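Local structure of phytase (Debaryomyces castellii, 2GFI) at residues Cys59-His70 / Pro370-Ala381; Leu310-Asn318 / Leu412-Ala420. The protein hydrolyses phytate (inositol hexakisphosphate), releasing phosphate, as a 3-phytase of the histidine acid phosphatase family. All blocks are in the same frame, centred on the assembly; numbering follows the deposited sequence.

Contact 1. Residues Cys59-His70 / Pro370-Ala381; sequences CTLEQVQLFSRH and PQGARTIIEKYA
F67 and T375 face each other as a hydrogen-bonded pair of two antiparallel strands in the central mixed sheet of the histidine acid phosphatase fold, F67 N giving T375 O a nearly straight bond of 2.7 Å. Q65 and I377 repeat the pattern. Toward A381 the register slips at a classic beta bulge: K379 O takes E62 N at 2.8 Å and Q63 N at 3.2 Å, both from the same face of its carbonyl plane. At the other end a type II turn, P370 to A373, lets G372 N donate a hydrogen bond to H70 O; positive phi at its third position suits a glycine. R69 precedes H70, the predicted nucleophile; its NH2 makes a salt bridge to D333, the predicted proton donor, and its NH1 bonds to G39 O. Around these bonds the packing divides by face. V64, L66 and I376 form an apolar patch, with V64 CG2 3.6 Å from I376 CG2, branched aliphatic residues suiting a buried sheet. On the other face the extended chain of K379 passes E62, whose OE1 lies 3.3 Å from K379 CE and bonds to S386. R69, with CG anti to the backbone N (chi1 -170°) and extended as far as NE, lays its guanidinium flat against the Q371 amide, planes 13° apart, with Q371 OE1 over the centre of one face, 3.4 Å from R69 CZ.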
loop_
_atom_site.group_PDB
_atom_site.type_symbol
_atom_site.label_atom_id
_atom_site.label_comp_id
_atom_site.label_asym_id
_atom_site.label_seq_id
_atom_site.Cartn_x
_atom_site.Cartn_y
_atom_site.Cartn_z
ATOM N N CYS A 59 17.671 -4.122 -26.189
ATOM C CA CYS A 59 18.984 -3.787 -25.642
ATOM C C CYS A 59 19.514 -4.989 -24.944
ATOM O O CYS A 59 18.761 -5.753 -24.347
ATOM C CB CYS A 59 18.959 -2.589 -24.695
ATOM S SG CYS A 59 18.620 -1.054 -25.551
ATOM N N THR A 60 20.818 -5.163 -25.058
ATOM C CA THR A 60 21.479 -6.303 -24.490
ATOM C C THR A 60 22.529 -5.805 -23.532
ATOM O O THR A 60 23.359 -4.949 -23.887
ATOM C CB THR A 60 22.079 -7.181 -25.607
ATOM O OG1 THR A 60 21.000 -7.619 -26.448
ATOM C CG2 THR A 60 22.616 -8.510 -25.019
ATOM N N LEU A 61 22.432 -6.310 -22.303
ATOM C CA LEU A 61 23.403 -6.037 -21.260
ATOM C C LEU A 61 24.819 -6.378 -21.709
ATOM O O LEU A 61 25.076 -7.482 -22.188
ATOM C CB LEU A 61 23.071 -6.852 -19.991
ATOM C CG LEU A 61 22.316 -6.107 -18.906
ATOM C CD1 LEU A 61 21.961 -7.071 -17.838
ATOM C CD2 LEU A 61 23.140 -4.936 -18.362
ATOM N N GLU A 62 25.733 -5.446 -21.490
ATOM C CA GLU A 62 27.145 -5.678 -21.774
ATOM C C GLU A 62 27.993 -5.662 -20.522
ATOM O O GLU A 62 28.923 -6.447 -20.412
ATOM C CB GLU A 62 27.673 -4.644 -22.753
ATOM C CG GLU A 62 27.140 -4.816 -24.159
ATOM C CD GLU A 62 27.655 -3.714 -25.048
ATOM O OE1 GLU A 62 27.393 -2.553 -24.739
ATOM O OE2 GLU A 62 28.350 -4.010 -26.038
ATOM N N GLN A 63 27.656 -4.786 -19.574
ATOM C CA GLN A 63 28.442 -4.622 -18.357
ATOM C C GLN A 63 27.617 -3.946 -17.253
ATOM O O GLN A 63 26.698 -3.176 -17.530
ATOM C CB GLN A 63 29.689 -3.801 -18.677
ATOM C CG GLN A 63 30.747 -3.722 -17.577
ATOM C CD GLN A 63 31.855 -2.790 -17.955
ATOM O OE1 GLN A 63 32.314 -2.800 -19.117
ATOM N NE2 GLN A 63 32.273 -1.954 -17.023
ATOM N N VAL A 64 27.948 -4.235 -16.002
ATOM C CA VAL A 64 27.392 -3.495 -14.888
ATOM C C VAL A 64 28.482 -3.247 -13.864
ATOM O O VAL A 64 29.298 -4.120 -13.607
ATOM C CB VAL A 64 26.165 -4.236 -14.257
ATOM C CG1 VAL A 64 26.591 -5.607 -13.654
ATOM C CG2 VAL A 64 25.401 -3.331 -13.280
ATOM N N GLN A 65 28.497 -2.035 -13.313
ATOM C CA GLN A 65 29.337 -1.681 -12.186
ATOM C C GLN A 65 28.423 -1.265 -11.050
ATOM O O GLN A 65 27.486 -0.502 -11.232
ATOM C CB GLN A 65 30.308 -0.563 -12.547
ATOM C CG GLN A 65 30.947 -0.720 -13.953
ATOM C CD GLN A 65 31.813 0.439 -14.341
ATOM O OE1 GLN A 65 31.886 1.408 -13.618
ATOM N NE2 GLN A 65 32.486 0.340 -15.491
ATOM N N LEU A 66 28.674 -1.854 -9.896
ATOM C CA LEU A 66 28.046 -1.536 -8.668
ATOM C C LEU A 66 29.071 -0.864 -7.739
ATOM O O LEU A 66 30.177 -1.378 -7.505
ATOM C CB LEU A 66 27.509 -2.807 -8.027
ATOM C CG LEU A 66 27.024 -2.602 -6.585
ATOM C CD1 LEU A 66 25.830 -1.601 -6.518
ATOM C CD2 LEU A 66 26.671 -3.948 -5.937
ATOM N N PHE A 67 28.684 0.291 -7.222
ATOM C CA PHE A 67 29.400 0.942 -6.175
ATOM C C PHE A 67 28.459 1.059 -5.016
ATOM O O PHE A 67 27.500 1.816 -5.040
ATOM C CB PHE A 67 29.926 2.301 -6.633
ATOM C CG PHE A 67 30.874 2.194 -7.793
ATOM C CD1 PHE A 67 32.238 2.003 -7.574
ATOM C CD2 PHE A 67 30.394 2.241 -9.120
ATOM C CE1 PHE A 67 33.129 1.901 -8.659
ATOM C CE2 PHE A 67 31.267 2.123 -10.220
ATOM C CZ PHE A 67 32.644 1.951 -9.982
ATOM N N SER A 68 28.727 0.255 -4.006
ATOM C CA SER A 68 27.812 0.060 -2.919
ATOM C C SER A 68 28.413 0.567 -1.595
ATOM O O SER A 68 29.617 0.392 -1.336
ATOM C CB SER A 68 27.472 -1.407 -2.826
ATOM O OG SER A 68 26.681 -1.634 -1.695
ATOM N N ARG A 69 27.587 1.239 -0.799
ATOM C CA ARG A 69 27.918 1.577 0.576
ATOM C C ARG A 69 27.757 0.286 1.386
ATOM O O ARG A 69 27.136 -0.685 0.911
ATOM C CB ARG A 69 26.935 2.626 1.079
ATOM C CG ARG A 69 27.287 3.219 2.377
ATOM C CD ARG A 69 26.220 4.106 2.937
ATOM N NE ARG A 69 26.607 4.611 4.242
ATOM C CZ ARG A 69 25.880 5.444 4.959
ATOM N NH1 ARG A 69 24.715 5.874 4.506
ATOM N NH2 ARG A 69 26.314 5.856 6.136
ATOM N N HIS A 70 28.328 0.245 2.588
ATOM C CA HIS A 70 27.987 -0.824 3.522
ATOM C C HIS A 70 26.480 -0.727 3.789
ATOM O O HIS A 70 25.877 0.350 3.558
ATOM C CB HIS A 70 28.751 -0.661 4.832
ATOM C CG HIS A 70 28.581 0.690 5.467
ATOM N ND1 HIS A 70 27.449 1.055 6.172
ATOM C CD2 HIS A 70 29.407 1.763 5.496
ATOM C CE1 HIS A 70 27.576 2.301 6.587
ATOM N NE2 HIS A 70 28.772 2.745 6.218
ATOM N N PRO A 370 22.055 6.549 1.084
ATOM C CA PRO A 370 21.348 6.026 2.229
ATOM C C PRO A 370 22.201 4.870 2.700
ATOM O O PRO A 370 23.143 4.494 1.991
ATOM C CB PRO A 370 20.052 5.495 1.613
ATOM C CG PRO A 370 20.482 5.080 0.223
ATOM C CD PRO A 370 21.361 6.205 -0.176
ATOM N N GLN A 371 21.891 4.303 3.864
ATOM C CA GLN A 371 22.571 3.064 4.267
ATOM C C GLN A 371 22.260 2.062 3.179
ATOM O O GLN A 371 21.123 2.028 2.690
ATOM C CB GLN A 371 22.056 2.575 5.596
ATOM C CG GLN A 371 22.342 3.503 6.744
ATOM C CD GLN A 371 23.793 3.395 7.249
ATOM O OE1 GLN A 371 24.626 2.744 6.622
ATOM N NE2 GLN A 371 24.076 4.029 8.387
ATOM N N GLY A 372 23.261 1.290 2.754
ATOM C CA GLY A 372 23.040 0.300 1.725
ATOM C C GLY A 372 22.954 0.959 0.360
ATOM O O GLY A 372 22.415 0.366 -0.581
ATOM N N ALA A 373 23.464 2.189 0.245
ATOM C CA ALA A 373 23.509 2.919 -1.028
ATOM C C ALA A 373 24.072 2.078 -2.176
ATOM O O ALA A 373 25.023 1.321 -1.991
ATOM C CB ALA A 373 24.331 4.176 -0.880
ATOM N N ARG A 374 23.505 2.258 -3.365
ATOM C CA ARG A 374 23.927 1.533 -4.525
ATOM C C ARG A 374 24.012 2.490 -5.690
ATOM O O ARG A 374 23.033 3.129 -6.072
ATOM C CB ARG A 374 22.979 0.346 -4.814
ATOM C CG ARG A 374 21.485 0.695 -4.831
ATOM C CD ARG A 374 20.574 -0.428 -4.428
ATOM N NE ARG A 374 20.749 -0.692 -3.014
ATOM C CZ ARG A 374 20.139 -1.644 -2.318
ATOM N NH1 ARG A 374 19.275 -2.478 -2.900
ATOM N NH2 ARG A 374 20.380 -1.735 -1.014
ATOM N N THR A 375 25.201 2.639 -6.237
ATOM C CA THR A 375 25.342 3.386 -7.453
ATOM C C THR A 375 25.694 2.360 -8.511
ATOM O O THR A 375 26.673 1.631 -8.394
ATOM C CB THR A 375 26.431 4.470 -7.282
ATOM O OG1 THR A 375 25.825 5.623 -6.663
ATOM C CG2 THR A 375 26.990 4.953 -8.650
ATOM N N ILE A 376 24.852 2.265 -9.523
ATOM C CA ILE A 376 25.067 1.277 -10.566
ATOM C C ILE A 376 25.223 1.981 -11.917
ATOM O O ILE A 376 24.461 2.905 -12.239
ATOM C CB ILE A 376 23.893 0.304 -10.591
ATOM C CG1 ILE A 376 24.020 -0.715 -9.442
ATOM C CG2 ILE A 376 23.755 -0.355 -11.967
ATOM C CD1 ILE A 376 22.699 -1.408 -9.140
ATOM N N ILE A 377 26.246 1.569 -12.667
ATOM C CA ILE A 377 26.354 1.860 -14.092
ATOM C C ILE A 377 25.999 0.618 -14.892
ATOM O O ILE A 377 26.597 -0.432 -14.692
ATOM C CB ILE A 377 27.769 2.338 -14.415
ATOM C CG1 ILE A 377 28.125 3.503 -13.477
ATOM C CG2 ILE A 377 27.862 2.737 -15.897
ATOM C CD1 ILE A 377 29.576 3.922 -13.490
ATOM N N GLU A 378 24.985 0.723 -15.752
ATOM C CA GLU A 378 24.619 -0.348 -16.670
ATOM C C GLU A 378 25.147 0.067 -18.012
ATOM O O GLU A 378 25.061 1.225 -18.360
ATOM C CB GLU A 378 23.098 -0.502 -16.829
ATOM C CG GLU A 378 22.350 -0.563 -15.526
ATOM C CD GLU A 378 20.857 -0.695 -15.688
ATOM O OE1 GLU A 378 20.254 0.061 -16.485
ATOM O OE2 GLU A 378 20.305 -1.558 -14.992
ATOM N N LYS A 379 25.648 -0.896 -18.771
ATOM C CA LYS A 379 26.107 -0.662 -20.118
ATOM C C LYS A 379 25.384 -1.685 -20.939
ATOM O O LYS A 379 25.392 -2.851 -20.610
ATOM C CB LYS A 379 27.621 -0.882 -20.224
ATOM C CG LYS A 379 28.154 -0.729 -21.647
ATOM C CD LYS A 379 29.565 -1.213 -21.729
ATOM C CE LYS A 379 30.037 -1.225 -23.176
ATOM N NZ LYS A 379 31.511 -1.388 -23.231
ATOM N N TYR A 380 24.735 -1.245 -22.003
ATOM C CA TYR A 380 24.032 -2.178 -22.854
ATOM C C TYR A 380 24.067 -1.744 -24.303
ATOM O O TYR A 380 24.214 -0.554 -24.624
ATOM C CB TYR A 380 22.565 -2.376 -22.398
ATOM C CG TYR A 380 21.782 -1.102 -22.104
ATOM C CD1 TYR A 380 21.378 -0.239 -23.134
ATOM C CD2 TYR A 380 21.435 -0.781 -20.786
ATOM C CE1 TYR A 380 20.670 0.933 -22.849
ATOM C CE2 TYR A 380 20.709 0.340 -20.483
ATOM C CZ TYR A 380 20.321 1.205 -21.506
ATOM O OH TYR A 380 19.592 2.328 -21.183
ATOM N N ALA A 381 23.904 -2.728 -25.167
ATOM C CA ALA A 381 24.009 -2.534 -26.600
ATOM C C ALA A 381 22.620 -2.412 -27.167
ATOM O O ALA A 381 21.741 -3.241 -26.907
ATOM C CB ALA A 381 24.753 -3.735 -27.263
HETATM O O HOH W 1 24.135 -1.799 -1.815
#

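Contact 2. Residues Leu310-Asn318 / Leu412-Ala420; sequences LNASLELLN and LNDYNDYVA. With NAG (2-acetamido-2-deoxy-beta-D-glucopyranose), chain C.
L314 pushes into the helix opposite as a knob into the hole formed by L412, Y415, N416 and V419, the tightly packed part of the contact. Its two methyls divide the work: L314 CD2 comes to 3.6 Å from V419 CG1, while L314 CD1 lies 3.7 Å from Y415 CD2. Leucine suits the place because its fork can touch two walls at once. With chi1 at 176°, the L314 side chain leaves its backbone N behind and holds the fork out toward the partner helix. Deeper in, L317 crosses Y415 at about a right angle, its CD1 3.5 Å from Y415 CE2, and L310 meets V419 tip to tip. Helices 302-318 and 412-423 thus pack as an antiparallel pair, the axes of their short segments 10.6 Å apart at 163°, on the flank of the phosphatase domain. The buried phenol of Y415 is not left dry: its OH bonds to Y390 and to a water that donates to L310 O and S313 OG. The outer side is looser and more polar. There the amides of N318 and N416 come from opposite directions, their planes 6° apart, and N318 also lies beside L412. An alanine in place of N318 would take away this amide and is likely to leave that of N416 without its coplanar neighbour and freer to turn. At the other end the N311 side chain first leads away from the partner helix before its end turns back nearer; N311 ND2 is bonded covalently to NAG C1, and this sugar also hydrogen-bonds to T426 O.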
loop_
_atom_site.group_PDB
_atom_site.type_symbol
_atom_site.label_atom_id
_atom_site.label_comp_id
_atom_site.label_asym_id
_atom_site.label_seq_id
_atom_site.Cartn_x
_atom_site.Cartn_y
_atom_site.Cartn_z
ATOM N N LEU A 310 35.844 7.627 -11.271
ATOM C CA LEU A 310 35.135 7.921 -12.526
ATOM C C LEU A 310 35.947 7.465 -13.734
ATOM O O LEU A 310 35.399 6.819 -14.636
ATOM C CB LEU A 310 34.766 9.394 -12.625
ATOM C CG LEU A 310 33.865 9.787 -13.798
ATOM C CD1 LEU A 310 32.550 9.089 -13.652
ATOM C CD2 LEU A 310 33.710 11.295 -13.875
ATOM N N ASN A 311 37.258 7.773 -13.721
ATOM C CA ASN A 311 38.223 7.302 -14.757
ATOM C C ASN A 311 38.312 5.790 -14.867
ATOM O O ASN A 311 38.238 5.234 -15.966
ATOM C CB ASN A 311 39.627 7.828 -14.455
ATOM C CG ASN A 311 39.838 9.259 -14.913
ATOM O OD1 ASN A 311 39.009 9.812 -15.642
ATOM N ND2 ASN A 311 40.977 9.854 -14.501
ATOM N N ALA A 312 38.455 5.134 -13.724
ATOM C CA ALA A 312 38.585 3.686 -13.631
ATOM C C ALA A 312 37.358 2.995 -14.195
ATOM O O ALA A 312 37.465 2.082 -15.044
ATOM C CB ALA A 312 38.809 3.266 -12.176
ATOM N N SER A 313 36.190 3.455 -13.739
ATOM C CA SER A 313 34.903 3.012 -14.264
ATOM C C SER A 313 34.796 3.175 -15.781
ATOM O O SER A 313 34.259 2.304 -16.474
ATOM C CB SER A 313 33.755 3.763 -13.559
ATOM O OG SER A 313 32.625 3.890 -14.402
ATOM N N LEU A 314 35.281 4.309 -16.282
ATOM C CA LEU A 314 35.282 4.567 -17.725
ATOM C C LEU A 314 36.236 3.622 -18.460
ATOM O O LEU A 314 35.865 3.085 -19.504
ATOM C CB LEU A 314 35.601 6.038 -18.032
ATOM C CG LEU A 314 35.704 6.343 -19.536
ATOM C CD1 LEU A 314 34.348 6.241 -20.194
ATOM C CD2 LEU A 314 36.351 7.699 -19.795
ATOM N N GLU A 315 37.438 3.401 -17.914
ATOM C CA GLU A 315 38.353 2.388 -18.446
ATOM C C GLU A 315 37.650 1.041 -18.535
ATOM O O GLU A 315 37.784 0.345 -19.538
ATOM C CB GLU A 315 39.631 2.240 -17.600
ATOM C CG GLU A 315 40.537 3.449 -17.648
ATOM C CD GLU A 315 41.837 3.236 -16.884
ATOM O OE1 GLU A 315 42.371 2.080 -16.919
ATOM O OE2 GLU A 315 42.338 4.216 -16.260
ATOM N N LEU A 316 36.883 0.679 -17.511
ATOM C CA LEU A 316 36.132 -0.576 -17.567
ATOM C C LEU A 316 35.090 -0.601 -18.677
ATOM O O LEU A 316 34.919 -1.620 -19.334
ATOM C CB LEU A 316 35.488 -0.910 -16.215
ATOM C CG LEU A 316 36.444 -1.235 -15.049
ATOM C CD1 LEU A 316 35.717 -1.259 -13.727
ATOM C CD2 LEU A 316 37.071 -2.578 -15.309
ATOM N N LEU A 317 34.384 0.507 -18.881
ATOM C CA LEU A 317 33.293 0.536 -19.886
ATOM C C LEU A 317 33.863 0.501 -21.301
ATOM O O LEU A 317 33.240 -0.028 -22.220
ATOM C CB LEU A 317 32.409 1.776 -19.724
ATOM C CG LEU A 317 31.615 1.875 -18.419
ATOM C CD1 LEU A 317 31.325 3.340 -18.105
ATOM C CD2 LEU A 317 30.350 1.014 -18.465
ATOM N N ASN A 318 35.051 1.103 -21.442
ATOM C CA ASN A 318 35.737 1.209 -22.711
ATOM C C ASN A 318 36.329 -0.103 -23.126
ATOM O O ASN A 318 36.512 -0.338 -24.291
ATOM C CB ASN A 318 36.799 2.308 -22.676
ATOM C CG ASN A 318 36.206 3.672 -22.916
ATOM O OD1 ASN A 318 36.791 4.698 -22.561
ATOM N ND2 ASN A 318 35.035 3.700 -23.523
ATOM N N LEU A 412 28.187 5.357 -25.327
ATOM C CA LEU A 412 29.525 5.300 -24.718
ATOM C C LEU A 412 30.512 6.323 -25.302
ATOM O O LEU A 412 31.375 6.833 -24.588
ATOM C CB LEU A 412 30.075 3.885 -24.778
ATOM C CG LEU A 412 31.479 3.641 -24.241
ATOM C CD1 LEU A 412 31.663 4.059 -22.794
ATOM C CD2 LEU A 412 31.747 2.180 -24.437
ATOM N N ASN A 413 30.366 6.629 -26.598
ATOM C CA ASN A 413 31.182 7.654 -27.235
ATOM C C ASN A 413 30.982 9.011 -26.614
ATOM O O ASN A 413 31.944 9.683 -26.270
ATOM C CB ASN A 413 30.933 7.677 -28.759
ATOM C CG ASN A 413 31.372 6.391 -29.423
ATOM O OD1 ASN A 413 32.428 5.831 -29.079
ATOM N ND2 ASN A 413 30.561 5.885 -30.340
ATOM N N ASP A 414 29.718 9.393 -26.455
ATOM C CA ASP A 414 29.326 10.601 -25.739
ATOM C C ASP A 414 29.687 10.540 -24.261
ATOM O O ASP A 414 30.091 11.541 -23.679
ATOM C CB ASP A 414 27.832 10.801 -25.879
ATOM C CG ASP A 414 27.425 11.160 -27.290
ATOM O OD1 ASP A 414 28.228 11.833 -27.989
ATOM O OD2 ASP A 414 26.333 10.806 -27.782
ATOM N N TYR A 415 29.553 9.362 -23.657
ATOM C CA TYR A 415 29.887 9.205 -22.246
ATOM C C TYR A 415 31.370 9.472 -22.005
ATOM O O TYR A 415 31.745 10.031 -20.972
ATOM C CB TYR A 415 29.495 7.831 -21.700
ATOM C CG TYR A 415 29.783 7.767 -20.202
ATOM C CD1 TYR A 415 29.130 8.647 -19.309
ATOM C CD2 TYR A 415 30.731 6.869 -19.679
ATOM C CE1 TYR A 415 29.411 8.628 -17.957
ATOM C CE2 TYR A 415 31.005 6.837 -18.320
ATOM C CZ TYR A 415 30.338 7.718 -17.465
ATOM O OH TYR A 415 30.601 7.708 -16.130
ATOM N N ASN A 416 32.206 9.075 -22.976
ATOM C CA ASN A 416 33.633 9.412 -22.965
ATOM C C ASN A 416 33.908 10.907 -22.904
ATOM O O ASN A 416 34.757 11.340 -22.136
ATOM C CB ASN A 416 34.354 8.734 -24.130
ATOM C CG ASN A 416 34.852 7.358 -23.762
ATOM O OD1 ASN A 416 35.901 7.212 -23.136
ATOM N ND2 ASN A 416 34.088 6.341 -24.113
ATOM N N ASP A 417 33.163 11.681 -23.685
ATOM C CA ASP A 417 33.291 13.130 -23.719
ATOM C C ASP A 417 32.860 13.765 -22.384
ATOM O O ASP A 417 33.511 14.696 -21.883
ATOM C CB ASP A 417 32.426 13.724 -24.847
ATOM C CG ASP A 417 32.902 13.340 -26.245
ATOM O OD1 ASP A 417 34.048 12.857 -26.406
ATOM O OD2 ASP A 417 32.178 13.496 -27.255
ATOM N N TYR A 418 31.747 13.254 -21.844
ATOM C CA TYR A 418 31.224 13.646 -20.543
ATOM C C TYR A 418 32.264 13.390 -19.445
ATOM O O TYR A 418 32.627 14.305 -18.683
ATOM C CB TYR A 418 29.894 12.912 -20.237
ATOM C CG TYR A 418 29.333 13.304 -18.884
ATOM C CD1 TYR A 418 28.710 14.532 -18.717
ATOM C CD2 TYR A 418 29.488 12.475 -17.765
ATOM C CE1 TYR A 418 28.230 14.927 -17.493
ATOM C CE2 TYR A 418 28.996 12.849 -16.539
ATOM C CZ TYR A 418 28.358 14.091 -16.421
ATOM O OH TYR A 418 27.865 14.532 -15.237
ATOM N N VAL A 419 32.767 12.162 -19.372
ATOM C CA VAL A 419 33.796 11.868 -18.376
ATOM C C VAL A 419 35.016 12.798 -18.544
ATOM O O VAL A 419 35.453 13.433 -17.567
ATOM C CB VAL A 419 34.201 10.389 -18.360
ATOM C CG1 VAL A 419 35.338 10.171 -17.366
ATOM C CG2 VAL A 419 33.017 9.562 -17.957
ATOM N N ALA A 420 35.523 12.912 -19.782
ATOM C CA ALA A 420 36.651 13.809 -20.055
ATOM C C ALA A 420 36.389 15.233 -19.547
ATOM O O ALA A 420 37.257 15.829 -18.930
ATOM C CB ALA A 420 37.015 13.809 -21.554
HETATM C C1 NAG C . 41.425 11.020 -15.246
HETATM C C2 NAG C . 42.548 11.644 -14.383
HETATM C C3 NAG C . 43.325 12.748 -15.134
HETATM C C4 NAG C . 43.798 12.253 -16.514
HETATM C C5 NAG C . 42.534 11.741 -17.230
HETATM C C6 NAG C . 42.784 11.216 -18.629
HETATM C C7 NAG C . 42.212 11.526 -11.922
HETATM C C8 NAG C . 42.006 12.398 -10.713
HETATM N N2 NAG C . 42.028 12.138 -13.106
HETATM O O3 NAG C . 44.397 13.165 -14.329
HETATM O O4 NAG C . 44.557 13.210 -17.282
HETATM O O5 NAG C . 41.953 10.664 -16.500
HETATM O O6 NAG C . 41.558 10.666 -19.041
HETATM O O7 NAG C . 42.521 10.334 -11.768
HETATM O O HOH W 2 32.747 6.217 -15.543
#

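How the contacts relate
Contact 1 is a buried strand pair in the central sheet, reaching the predicted catalytic residues at one end; contact 2 lies farther out, a partly buried helix pair with a glycan attached at N311. Their chemistry differs accordingly: regular backbone hydrogen bonds join the strands, whereas interlocking side chains, with no clear direct hydrogen bond across, join the helices. The two meet along helix 302-318, which lies over the sheet face bearing Q63, Q65 and I377 and turns another side to helix 412-423. Q65 NE2 probably bonds to S313 O, whereas a bond from K379 NZ to L317 O is doubtful, the atoms being too close.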